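Local coordinates for Lactamase_B domain-containing protein (Bacillus lehensis G1, PDB 7EV5), which probably acts as a zinc-dependent hydrolase of the metallo-beta-lactamase fold, resembling both B3 metallo-beta-lactamases and glyoxalase II, at residues A[47-52]-A[116-121]. Residues are numbered along the deposited sequence; the frame is centred on the assembly and turned at random.
Sequences PLAILL and LTIGTF
Leu-48 and Ile-118 bring the two backbones nearest, CA to CA 7.0 Å. Strand 47-51 and strand 116-118 run roughly antiparallel, at 144°, with axes 8.7 Å apart, too far for pairing; they belong to different sheets, packed face against face. Beyond Ile-118 the chain reverses through a type II' turn to Phe-121, with Gly-119 at positive phi.

Ile-118 and Leu-48 carry most of the contact. Ile-118 CG2, anti to the backbone N, faces the CB atoms of two consecutive residues, Leu-48 CB and Ala-49 CB, both at 3.8 Å; its CD1 also approaches Ala-49 CB. Farther along, Leu-51 and Leu-116 meet tip to tip, CD2 to CD2 at 4.0 Å, while Tyr-75 of the adjacent strand touches both of them and Ile-118. At the turn, Leu-48 crosses Phe-121 at about a right angle and sets CD1 against the ring edge, in its plane, 3.9 Å from CE2. The same CD1 comes to 4.2 Å from Gly-119 CA.

At this partly exposed margin of the apolar layer in the metallo-beta-lactamase αβ/βα sandwich, no hydrogen bond spans the segments. Leu-48 and Ala-49 bond through their backbones to Ala-24 and Ile-26 within their own sheet, leaving aliphatic and ring-edge shape fit to join the two sheets here.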
loop_
_atom_site.group_PDB
_atom_site.type_symbol
_atom_site.label_atom_id
_atom_site.label_comp_id
_atom_site.label_asym_id
_atom_site.label_seq_id
_atom_site.Cartn_x
_atom_site.Cartn_y
_atom_site.Cartn_z
ATOM N N PRO A 47 12.521 9.174 -7.116
ATOM C CA PRO A 47 11.947 7.896 -6.686
ATOM C C PRO A 47 12.742 6.727 -7.238
ATOM O O PRO A 47 13.317 6.793 -8.326
ATOM C CB PRO A 47 10.525 7.922 -7.259
ATOM C CG PRO A 47 10.551 8.921 -8.338
ATOM C CD PRO A 47 11.646 9.907 -8.045
ATOM N N LEU A 48 12.781 5.655 -6.441
ATOM C CA LEU A 48 13.524 4.440 -6.747
ATOM C C LEU A 48 12.640 3.258 -7.111
ATOM O O LEU A 48 13.105 2.360 -7.822
ATOM C CB LEU A 48 14.397 4.030 -5.551
ATOM C CG LEU A 48 15.382 5.076 -5.040
ATOM C CD1 LEU A 48 16.070 4.586 -3.772
ATOM C CD2 LEU A 48 16.406 5.411 -6.121
ATOM N N ALA A 49 11.385 3.241 -6.658
ATOM C CA ALA A 49 10.512 2.095 -6.861
ATOM C C ALA A 49 9.096 2.489 -6.473
ATOM O O ALA A 49 8.887 3.428 -5.707
ATOM C CB ALA A 49 10.960 0.898 -6.013
ATOM N N ILE A 50 8.133 1.748 -7.019
ATOM C CA ILE A 50 6.741 1.753 -6.576
ATOM C C ILE A 50 6.498 0.431 -5.863
ATOM O O ILE A 50 6.690 -0.641 -6.455
ATOM C CB ILE A 50 5.775 1.889 -7.759
ATOM C CG1 ILE A 50 5.980 3.234 -8.454
ATOM C CG2 ILE A 50 4.326 1.713 -7.294
ATOM C CD1 ILE A 50 5.378 3.281 -9.832
ATOM N N LEU A 51 6.080 0.500 -4.602
ATOM C CA LEU A 51 5.722 -0.675 -3.820
ATOM C C LEU A 51 4.212 -0.665 -3.637
ATOM O O LEU A 51 3.650 0.312 -3.135
ATOM C CB LEU A 51 6.418 -0.657 -2.459
ATOM C CG LEU A 51 7.952 -0.654 -2.428
ATOM C CD1 LEU A 51 8.455 -0.889 -1.015
ATOM C CD2 LEU A 51 8.551 -1.659 -3.407
ATOM N N LEU A 52 3.555 -1.733 -4.061
ATOM C CA LEU A 52 2.107 -1.814 -3.952
ATOM C C LEU A 52 1.732 -2.706 -2.783
ATOM O O LEU A 52 2.174 -3.861 -2.700
ATOM C CB LEU A 52 1.503 -2.376 -5.236
ATOM C CG LEU A 52 1.682 -1.512 -6.482
ATOM C CD1 LEU A 52 1.070 -2.221 -7.667
ATOM C CD2 LEU A 52 1.073 -0.111 -6.296
ATOM N N LEU A 116 13.068 -6.747 2.135
ATOM C CA LEU A 116 13.195 -6.122 0.825
ATOM C C LEU A 116 14.019 -4.855 1.000
ATOM O O LEU A 116 13.699 -4.020 1.854
ATOM C CB LEU A 116 11.812 -5.763 0.265
ATOM C CG LEU A 116 11.781 -4.960 -1.029
ATOM C CD1 LEU A 116 12.482 -5.722 -2.142
ATOM C CD2 LEU A 116 10.334 -4.656 -1.403
ATOM N N THR A 117 15.070 -4.708 0.196
ATOM C CA THR A 117 15.910 -3.518 0.232
ATOM C C THR A 117 15.786 -2.757 -1.082
ATOM O O THR A 117 16.014 -3.321 -2.155
ATOM C CB THR A 117 17.362 -3.881 0.534
ATOM O OG1 THR A 117 17.434 -4.438 1.851
ATOM C CG2 THR A 117 18.237 -2.648 0.472
ATOM N N ILE A 118 15.405 -1.485 -0.987
ATOM C CA ILE A 118 15.283 -0.585 -2.128
ATOM C C ILE A 118 16.311 0.516 -1.905
ATOM O O ILE A 118 16.103 1.403 -1.069
ATOM C CB ILE A 118 13.867 0.011 -2.244
ATOM C CG1 ILE A 118 12.788 -1.087 -2.356
ATOM C CG2 ILE A 118 13.791 0.987 -3.432
ATOM C CD1 ILE A 118 12.851 -1.907 -3.629
ATOM N N GLY A 119 17.413 0.469 -2.643
ATOM C CA GLY A 119 18.485 1.417 -2.372
ATOM C C GLY A 119 18.996 1.202 -0.959
ATOM O O GLY A 119 19.379 0.089 -0.585
ATOM N N THR A 120 18.989 2.254 -0.139
ATOM C CA THR A 120 19.344 2.107 1.268
ATOM C C THR A 120 18.133 1.994 2.191
ATOM O O THR A 120 18.296 2.004 3.415
ATOM C CB THR A 120 20.276 3.230 1.736
ATOM O OG1 THR A 120 19.704 4.501 1.414
ATOM C CG2 THR A 120 21.652 3.100 1.090
ATOM N N PHE A 121 16.924 1.881 1.643
ATOM C CA PHE A 121 15.734 1.645 2.455
ATOM C C PHE A 121 15.547 0.145 2.623
ATOM O O PHE A 121 15.392 -0.575 1.630
ATOM C CB PHE A 121 14.484 2.200 1.772
ATOM C CG PHE A 121 14.541 3.668 1.456
ATOM C CD1 PHE A 121 14.095 4.611 2.372
ATOM C CD2 PHE A 121 15.007 4.102 0.233
ATOM C CE1 PHE A 121 14.122 5.962 2.066
ATOM C CE2 PHE A 121 15.045 5.460 -0.078
ATOM C CZ PHE A 121 14.598 6.389 0.845
#